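Local structure of nitrogenase molybdenum-iron protein alpha chain (Clostridium pasteurianum, 5VPW) at residues Ile25-Glu30 / Gly437-Asp442; Thr32-Ile37 / Asp374-Glu379. The protein forms part of the molybdenum-iron component of nitrogenase, which reduces dinitrogen to ammonium with electrons from ferredoxin and energy from ATP hydrolysis. All coordinates share one frame; numbering follows the deposited sequence.

Contact 1 of 2, residues Ile25-Glu30 / Gly437-Asp442; sequences IVIKTE and GTILID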
ATOM      1  N   ILE A  25      39.040  27.222 -10.203  1.00 20.40           N
ATOM      2  CA  ILE A  25      37.919  28.117 -10.401  1.00 21.84           C
ATOM      3  C   ILE A  25      38.285  29.203 -11.394  1.00 22.22           C
ATOM      4  O   ILE A  25      39.254  29.919 -11.182  1.00 22.90           O
ATOM      5  CB  ILE A  25      37.477  28.736  -9.070  1.00 22.16           C
ATOM      6  CG1 ILE A  25      37.130  27.632  -8.086  1.00 24.95           C
ATOM      7  CG2 ILE A  25      36.322  29.704  -9.292  1.00 27.08           C
ATOM      8  CD1 ILE A  25      36.921  28.107  -6.690  1.00 24.03           C
ATOM      9  N   VAL A  26      37.516  29.328 -12.480  1.00 21.81           N
ATOM     10  CA  VAL A  26      37.779  30.364 -13.476  1.00 24.83           C
ATOM     11  C   VAL A  26      36.508  31.086 -13.851  1.00 26.08           C
ATOM     12  O   VAL A  26      35.400  30.616 -13.565  1.00 26.37           O
ATOM     13  CB  VAL A  26      38.446  29.816 -14.765  1.00 25.66           C
ATOM     14  CG1 VAL A  26      39.816  29.242 -14.450  1.00 31.77           C
ATOM     15  CG2 VAL A  26      37.554  28.805 -15.486  1.00 27.58           C
ATOM     16  N   ILE A  27      36.683  32.211 -14.526  1.00 24.86           N
ATOM     17  CA  ILE A  27      35.578  33.000 -15.037  1.00 27.37           C
ATOM     18  C   ILE A  27      35.872  33.269 -16.475  1.00 29.09           C
ATOM     19  O   ILE A  27      36.959  33.718 -16.820  1.00 27.98           O
ATOM     20  CB  ILE A  27      35.440  34.340 -14.298  1.00 34.84           C
ATOM     21  CG1 ILE A  27      35.306  34.058 -12.795  1.00 42.81           C
ATOM     22  CG2 ILE A  27      34.267  35.131 -14.865  1.00 36.14           C
ATOM     23  CD1 ILE A  27      34.828  35.218 -11.944  1.00 54.64           C
ATOM     24  N   LYS A  28      34.917  32.972 -17.332  1.00 28.66           N
ATOM     25  CA  LYS A  28      35.061  33.270 -18.728  1.00 33.49           C
ATOM     26  C   LYS A  28      34.766  34.750 -18.913  1.00 31.12           C
ATOM     27  O   LYS A  28      33.746  35.233 -18.439  1.00 32.59           O
ATOM     28  CB  LYS A  28      34.097  32.438 -19.548  1.00 32.92           C
ATOM     29  CG  LYS A  28      33.947  33.007 -20.933  1.00 32.92           C
ATOM     30  CD  LYS A  28      33.131  32.120 -21.841  1.00 35.82           C
ATOM     31  CE  LYS A  28      33.281  32.567 -23.275  1.00 34.27           C
ATOM     32  NZ  LYS A  28      33.025  31.452 -24.210  1.00 39.27           N
ATOM     33  N   THR A  29      35.656  35.486 -19.580  1.00 36.49           N
ATOM     34  CA  THR A  29      35.446  36.929 -19.817  1.00 38.21           C
ATOM     35  C   THR A  29      35.703  37.299 -21.276  1.00 44.25           C
ATOM     36  O   THR A  29      36.197  36.484 -22.064  1.00 43.02           O
ATOM     37  CB  THR A  29      36.358  37.820 -18.932  1.00 42.71           C
ATOM     38  OG1 THR A  29      37.717  37.751 -19.389  1.00 42.36           O
ATOM     39  CG2 THR A  29      36.302  37.405 -17.466  1.00 46.23           C
ATOM     40  N   GLU A  30      35.371  38.536 -21.638  1.00 60.07           N
ATOM     41  CA  GLU A  30      35.633  39.005 -22.996  1.00 66.38           C
ATOM     42  C   GLU A  30      37.143  39.137 -23.217  1.00 57.98           C
ATOM     43  O   GLU A  30      37.648  38.812 -24.287  1.00 58.59           O
ATOM     44  CB  GLU A  30      34.910  40.323 -23.283  1.00 73.34           C
ATOM     45  CG  GLU A  30      34.412  40.397 -24.719  1.00 88.96           C
ATOM     46  CD  GLU A  30      33.919  41.774 -25.114  1.00 95.70           C
ATOM     47  OE1 GLU A  30      34.761  42.651 -25.402  1.00 97.99           O
ATOM     48  OE2 GLU A  30      32.685  41.972 -25.157  1.00 88.97           O
ATOM     49  N   GLY A 437      31.096  35.850 -18.338  1.00 31.38           N
ATOM     50  CA  GLY A 437      30.650  35.944 -16.943  1.00 30.66           C
ATOM     51  C   GLY A 437      30.379  34.566 -16.320  1.00 28.23           C
ATOM     52  O   GLY A 437      30.135  34.459 -15.134  1.00 28.15           O
ATOM     53  N   THR A 438      30.390  33.505 -17.119  1.00 28.85           N
ATOM     54  CA  THR A 438      30.142  32.186 -16.551  1.00 28.38           C
ATOM     55  C   THR A 438      31.318  31.796 -15.658  1.00 23.64           C
ATOM     56  O   THR A 438      32.490  31.903 -16.046  1.00 24.58           O
ATOM     57  CB  THR A 438      29.945  31.055 -17.589  1.00 33.38           C
ATOM     58  OG1 THR A 438      28.883  31.374 -18.505  1.00 26.03           O
ATOM     59  CG2 THR A 438      29.589  29.743 -16.859  1.00 27.04           C
ATOM     60  N   ILE A 439      30.991  31.358 -14.461  1.00 21.61           N
ATOM     61  CA  ILE A 439      31.982  30.862 -13.518  1.00 26.09           C
ATOM     62  C   ILE A 439      31.993  29.332 -13.559  1.00 25.56           C
ATOM     63  O   ILE A 439      30.938  28.699 -13.424  1.00 24.17           O
ATOM     64  CB  ILE A 439      31.626  31.337 -12.102  1.00 26.49           C
ATOM     65  CG1 ILE A 439      31.641  32.873 -12.028  1.00 31.61           C
ATOM     66  CG2 ILE A 439      32.576  30.768 -11.047  1.00 23.70           C
ATOM     67  CD1 ILE A 439      30.856  33.435 -10.861  1.00 30.78           C
ATOM     68  N   LEU A 440      33.167  28.734 -13.713  1.00 24.04           N
ATOM     69  CA  LEU A 440      33.309  27.274 -13.773  1.00 27.81           C
ATOM     70  C   LEU A 440      34.138  26.783 -12.578  1.00 28.38           C
ATOM     71  O   LEU A 440      35.166  27.397 -12.220  1.00 27.23           O
ATOM     72  CB  LEU A 440      33.986  26.857 -15.088  1.00 25.10           C
ATOM     73  CG  LEU A 440      33.226  27.165 -16.381  1.00 33.09           C
ATOM     74  CD1 LEU A 440      33.631  28.509 -16.981  1.00 31.89           C
ATOM     75  CD2 LEU A 440      33.439  26.063 -17.403  1.00 34.52           C
ATOM     76  N   ILE A 441      33.683  25.707 -11.938  1.00 18.14           N
ATOM     77  CA  ILE A 441      34.381  25.134 -10.797  1.00 19.35           C
ATOM     78  C   ILE A 441      34.672  23.680 -11.114  1.00 19.29           C
ATOM     79  O   ILE A 441      33.754  22.868 -11.288  1.00 22.14           O
ATOM     80  CB  ILE A 441      33.561  25.225  -9.492  1.00 21.22           C
ATOM     81  CG1 ILE A 441      33.170  26.693  -9.206  1.00 21.57           C
ATOM     82  CG2 ILE A 441      34.338  24.639  -8.314  1.00 21.31           C
ATOM     83  CD1 ILE A 441      32.272  26.861  -7.995  1.00 23.13           C
ATOM     84  N   ASP A 442      35.949  23.362 -11.238  1.00 19.35           N
ATOM     85  CA  ASP A 442      36.414  21.976 -11.381  1.00 22.17           C
ATOM     86  C   ASP A 442      36.561  21.297 -10.014  1.00 22.83           C
ATOM     87  O   ASP A 442      37.043  21.914  -9.036  1.00 21.28           O
ATOM     88  CB  ASP A 442      37.735  21.926 -12.163  1.00 21.97           C
ATOM     89  CG  ASP A 442      38.310  20.536 -12.241  1.00 23.61           C
ATOM     90  OD1 ASP A 442      37.797  19.725 -13.032  1.00 26.24           O
ATOM     91  OD2 ASP A 442      39.291  20.253 -11.526  1.00 20.48           O
TER

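Contact 2 of 2, residues Thr32-Ile37 / Asp374-Glu379; sequences TPNPEI and DYEGRE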
ATOM      1  N   THR A  32      39.510  37.301 -21.553  1.00 55.31           N
ATOM      2  CA  THR A  32      39.977  35.925 -21.720  1.00 60.19           C
ATOM      3  C   THR A  32      38.775  35.000 -21.819  1.00 45.52           C
ATOM      4  O   THR A  32      38.198  34.596 -20.803  1.00 39.45           O
ATOM      5  CB  THR A  32      40.895  35.475 -20.567  1.00 63.68           C
ATOM      6  OG1 THR A  32      40.631  36.286 -19.420  1.00 56.92           O
ATOM      7  CG2 THR A  32      42.359  35.616 -20.971  1.00 70.94           C
ATOM      8  N   PRO A  33      38.362  34.688 -23.053  1.00 49.67           N
ATOM      9  CA  PRO A  33      37.185  33.852 -23.221  1.00 45.19           C
ATOM     10  C   PRO A  33      37.518  32.378 -23.064  1.00 40.71           C
ATOM     11  O   PRO A  33      36.609  31.560 -22.907  1.00 47.17           O
ATOM     12  CB  PRO A  33      36.733  34.168 -24.649  1.00 53.42           C
ATOM     13  CG  PRO A  33      37.971  34.596 -25.366  1.00 53.44           C
ATOM     14  CD  PRO A  33      38.976  35.060 -24.341  1.00 49.67           C
ATOM     15  N   ASN A  34      38.804  32.037 -23.093  1.00 36.23           N
ATOM     16  CA  ASN A  34      39.204  30.645 -22.902  1.00 37.79           C
ATOM     17  C   ASN A  34      40.241  30.499 -21.784  1.00 37.24           C
ATOM     18  O   ASN A  34      41.344  30.031 -22.017  1.00 37.41           O
ATOM     19  CB  ASN A  34      39.716  30.052 -24.218  1.00 43.52           C
ATOM     20  CG  ASN A  34      39.545  28.532 -24.287  1.00 50.33           C
ATOM     21  OD1 ASN A  34      38.997  27.903 -23.382  1.00 62.41           O
ATOM     22  ND2 ASN A  34      40.012  27.941 -25.373  1.00 52.05           N
ATOM     23  N   PRO A  35      39.868  30.857 -20.546  1.00 38.26           N
ATOM     24  CA  PRO A  35      40.852  30.868 -19.455  1.00 38.84           C
ATOM     25  C   PRO A  35      41.429  29.480 -19.166  1.00 39.04           C
ATOM     26  O   PRO A  35      40.725  28.472 -19.257  1.00 35.55           O
ATOM     27  CB  PRO A  35      40.054  31.375 -18.251  1.00 34.20           C
ATOM     28  CG  PRO A  35      38.631  31.051 -18.575  1.00 40.34           C
ATOM     29  CD  PRO A  35      38.501  31.135 -20.074  1.00 36.16           C
ATOM     30  N   GLU A  36      42.708  29.440 -18.839  1.00 32.07           N
ATOM     31  CA  GLU A  36      43.317  28.198 -18.428  1.00 42.26           C
ATOM     32  C   GLU A  36      42.783  27.757 -17.048  1.00 37.50           C
ATOM     33  O   GLU A  36      42.709  28.547 -16.089  1.00 33.90           O
ATOM     34  CB  GLU A  36      44.843  28.329 -18.425  1.00 50.40           C
ATOM     35  CG  GLU A  36      45.551  27.165 -17.744  1.00 58.41           C
ATOM     36  CD  GLU A  36      47.020  27.040 -18.120  1.00 74.42           C
ATOM     37  OE1 GLU A  36      47.611  25.983 -17.782  1.00 58.79           O
ATOM     38  OE2 GLU A  36      47.578  27.981 -18.744  1.00 72.74           O
ATOM     39  N   ILE A  37      42.398  26.490 -16.975  1.00 28.66           N
ATOM     40  CA  ILE A  37      41.864  25.892 -15.748  1.00 27.86           C
ATOM     41  C   ILE A  37      42.780  24.716 -15.359  1.00 25.76           C
ATOM     42  O   ILE A  37      43.466  24.140 -16.208  1.00 27.96           O
ATOM     43  CB  ILE A  37      40.358  25.472 -15.921  1.00 26.78           C
ATOM     44  CG1 ILE A  37      39.724  25.072 -14.582  1.00 26.55           C
ATOM     45  CG2 ILE A  37      40.222  24.320 -16.891  1.00 26.47           C
ATOM     46  CD1 ILE A  37      38.217  24.944 -14.667  1.00 27.33           C
ATOM     47  N   ASP A 374      38.370  19.035 -22.189  1.00 29.51           N
ATOM     48  CA  ASP A 374      36.921  19.203 -22.130  1.00 31.30           C
ATOM     49  C   ASP A 374      36.477  20.643 -21.925  1.00 36.99           C
ATOM     50  O   ASP A 374      35.430  21.035 -22.440  1.00 29.87           O
ATOM     51  CB  ASP A 374      36.322  18.324 -21.024  1.00 26.96           C
ATOM     52  CG  ASP A 374      36.543  16.885 -21.281  1.00 26.54           C
ATOM     53  OD1 ASP A 374      36.067  16.419 -22.350  1.00 31.71           O
ATOM     54  OD2 ASP A 374      37.202  16.223 -20.436  1.00 29.21           O
ATOM     55  N   TYR A 375      37.245  21.415 -21.148  1.00 27.22           N
ATOM     56  CA  TYR A 375      36.944  22.829 -20.902  1.00 33.42           C
ATOM     57  C   TYR A 375      37.396  23.770 -22.044  1.00 31.95           C
ATOM     58  O   TYR A 375      36.616  24.592 -22.541  1.00 32.95           O
ATOM     59  CB  TYR A 375      37.651  23.298 -19.622  1.00 30.46           C
ATOM     60  CG  TYR A 375      37.181  22.652 -18.340  1.00 31.94           C
ATOM     61  CD1 TYR A 375      35.983  23.027 -17.744  1.00 30.01           C
ATOM     62  CD2 TYR A 375      37.954  21.685 -17.704  1.00 30.43           C
ATOM     63  CE1 TYR A 375      35.570  22.434 -16.552  1.00 26.99           C
ATOM     64  CE2 TYR A 375      37.534  21.088 -16.513  1.00 29.16           C
ATOM     65  CZ  TYR A 375      36.355  21.469 -15.946  1.00 27.39           C
ATOM     66  OH  TYR A 375      35.950  20.902 -14.765  1.00 24.86           O
ATOM     67  N   GLU A 376      38.664  23.626 -22.427  1.00 30.36           N
ATOM     68  CA  GLU A 376      39.372  24.560 -23.308  1.00 35.39           C
ATOM     69  C   GLU A 376      39.574  24.067 -24.741  1.00 44.79           C
ATOM     70  O   GLU A 376      40.023  24.835 -25.584  1.00 47.45           O
ATOM     71  CB  GLU A 376      40.769  24.806 -22.731  1.00 33.03           C
ATOM     72  CG  GLU A 376      40.770  25.391 -21.322  1.00 32.80           C
ATOM     73  CD  GLU A 376      42.128  25.260 -20.669  1.00 41.93           C
ATOM     74  OE1 GLU A 376      43.124  25.665 -21.312  1.00 46.28           O
ATOM     75  OE2 GLU A 376      42.207  24.746 -19.535  1.00 39.92           O
ATOM     76  N   GLY A 377      39.315  22.786 -25.008  1.00 44.60           N
ATOM     77  CA  GLY A 377      39.483  22.225 -26.356  1.00 43.32           C
ATOM     78  C   GLY A 377      40.691  21.307 -26.462  1.00 46.80           C
ATOM     79  O   GLY A 377      41.629  21.399 -25.649  1.00 36.72           O
ATOM     80  N   ARG A 378      40.677  20.435 -27.479  1.00 41.18           N
ATOM     81  CA  ARG A 378      41.757  19.459 -27.693  1.00 47.76           C
ATOM     82  C   ARG A 378      43.067  20.136 -28.121  1.00 38.24           C
ATOM     83  O   ARG A 378      44.126  19.531 -28.029  1.00 42.50           O
ATOM     84  CB  ARG A 378      41.372  18.394 -28.752  1.00 45.32           C
ATOM     85  CG  ARG A 378      40.122  17.563 -28.434  1.00 45.94           C
ATOM     86  CD  ARG A 378      39.842  16.543 -29.543  1.00 47.85           C
ATOM     87  NE  ARG A 378      41.000  15.665 -29.698  1.00 54.18           N
ATOM     88  CZ  ARG A 378      41.216  14.551 -28.994  1.00 56.06           C
ATOM     89  NH1 ARG A 378      42.317  13.844 -29.189  1.00 42.81           N
ATOM     90  NH2 ARG A 378      40.333  14.130 -28.102  1.00 53.76           N
ATOM     91  N   GLU A 379      42.983  21.365 -28.623  1.00 42.46           N
ATOM     92  CA  GLU A 379      44.176  22.120 -29.056  1.00 51.36           C
ATOM     93  C   GLU A 379      45.202  22.327 -27.912  1.00 53.15           C
ATOM     94  O   GLU A 379      46.361  22.655 -28.178  1.00 49.28           O
ATOM     95  CB  GLU A 379      43.776  23.471 -29.694  1.00 52.40           C
ATOM     96  CG  GLU A 379      42.826  24.339 -28.853  1.00 74.01           C
ATOM     97  CD  GLU A 379      41.329  24.183 -29.189  1.00 84.66           C
ATOM     98  OE1 GLU A 379      40.826  23.037 -29.382  1.00 44.55           O
ATOM     99  OE2 GLU A 379      40.634  25.230 -29.239  1.00 75.09           O
TER

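Contact 1 of 2, residues Ile25-Glu30 / Gly437-Asp442
Val26 and Leu440 face each other as an antiparallel hydrogen-bonded pair, each amide giving its proton to the other's carbonyl: Val26 N to Leu440 O at 3.1 Å, and Leu440 N to Val26 O at 2.9 Å. Past the short strand 25-27 the pairing ends in a G1 beta bulge, with Gly437 as its first residue, Thr438 as its second and Lys28 opposite: Lys28 N bonds to Thr438 O, and Lys28 O takes Gly437 N at 2.7 Å. Gly437 holds the left-handed position (phi 96°), usually glycine because a CB would press on the preceding carbonyl oxygen, and here the register shifts by a residue. CA-H groups lean on the same oxygens, Ile25 CA on Leu440 O and Ile27 CA on Thr438 O. These bonds add strand 25-27 antiparallel to the edge of an otherwise parallel sheet, next to 439-442, which bonds on its other side to strand 361-367. The apolar contacts fall on both faces. Ile27 and Ile439 run alongside each other in the same direction, CG1 to CG1 at 3.9 Å; Ile25 does likewise with Ile441, its CG1 4.1 Å from Ile441 CG2. Helix 5-10 covers this isoleucine face through Leu5 and Ile9. On the reverse face Val26 and Leu440 cross obliquely; Val26 CG2, set between its own N and carbonyl carbon, meets Leu440 CB at 4.1 Å. Among the polar side chains, Lys28 runs out extended, with CG anti to its N (chi1 164°), and carries NZ to the carbonyls of Met431 and Met434, while Thr438 OG1 bonds to His435 O.

Contact 2 of 2, residues Thr32-Ile37 / Asp374-Glu379
Ile37 meets the end of helix 372-376 with both branches. Its CD1 sits over the centre of one face of the Tyr375 ring, 4.1 Å from the centroid and 8° off the normal, a CH-pi contact, while CG2 packs on Tyr375 CD2 at 3.6 Å. With chi1 at -170°, CG1 swings out anti to the backbone N, which carries CD1 over the ring. The amide of the same residue gives a nearly straight bond to a glutamate: Ile37 N to Glu376 OE2 is 3.1 Å, the donor lying well above the carboxylate plane. A second bond joins Asn34 ND2 to Glu376 O at 3.1 Å, running in the asparagine's amide plane. The Asn34 amide is nearly perpendicular to the Glu376 carboxylate, and its OD1, which is buried without a hydrogen-bond partner, rests 3.6 Å from Glu376 CB. Further out, Arg372 NH2 forms a salt bridge with Glu376 OE1, holding the carboxylate and probably favouring its charged form. Tyr375 is fixed at its far end by OH on Asp442 and flanked by Phe367, edge-to-face. Met431 packs against Asn34, Pro35 and Glu376. Gly377, directly after the carbonyl that takes the Asn34 bond, is first to leave helical geometry, with positive phi (108°). The loop after strand 25-27 packs on this short helix, which follows strand 361-367 of the mixed sheet near the iron-molybdenum cofactor, about 11 Å from the Tyr375 side chain.

The two contacts, centred about 10 Å apart, fasten successive pieces of the N-terminal region onto the mixed sheet and the helix that follows its strand 361-367, and contact 2 is nested within the chain loop that contact 1 closes. Both are partly buried. Contact 1 is sheet edge, held by backbone bonds, regular along the strands and ending in a bulge, with aliphatic side chains on both faces; contact 2 has no strand pairing and relies on side-chain-to-backbone bonds, an aromatic face and a helix end. They meet directly: Val26 CG1 packs 3.4 Å from Glu36 O, and Lys28 CE lies 3.5 Å from Pro33 O. Neither contact includes a cluster ligand.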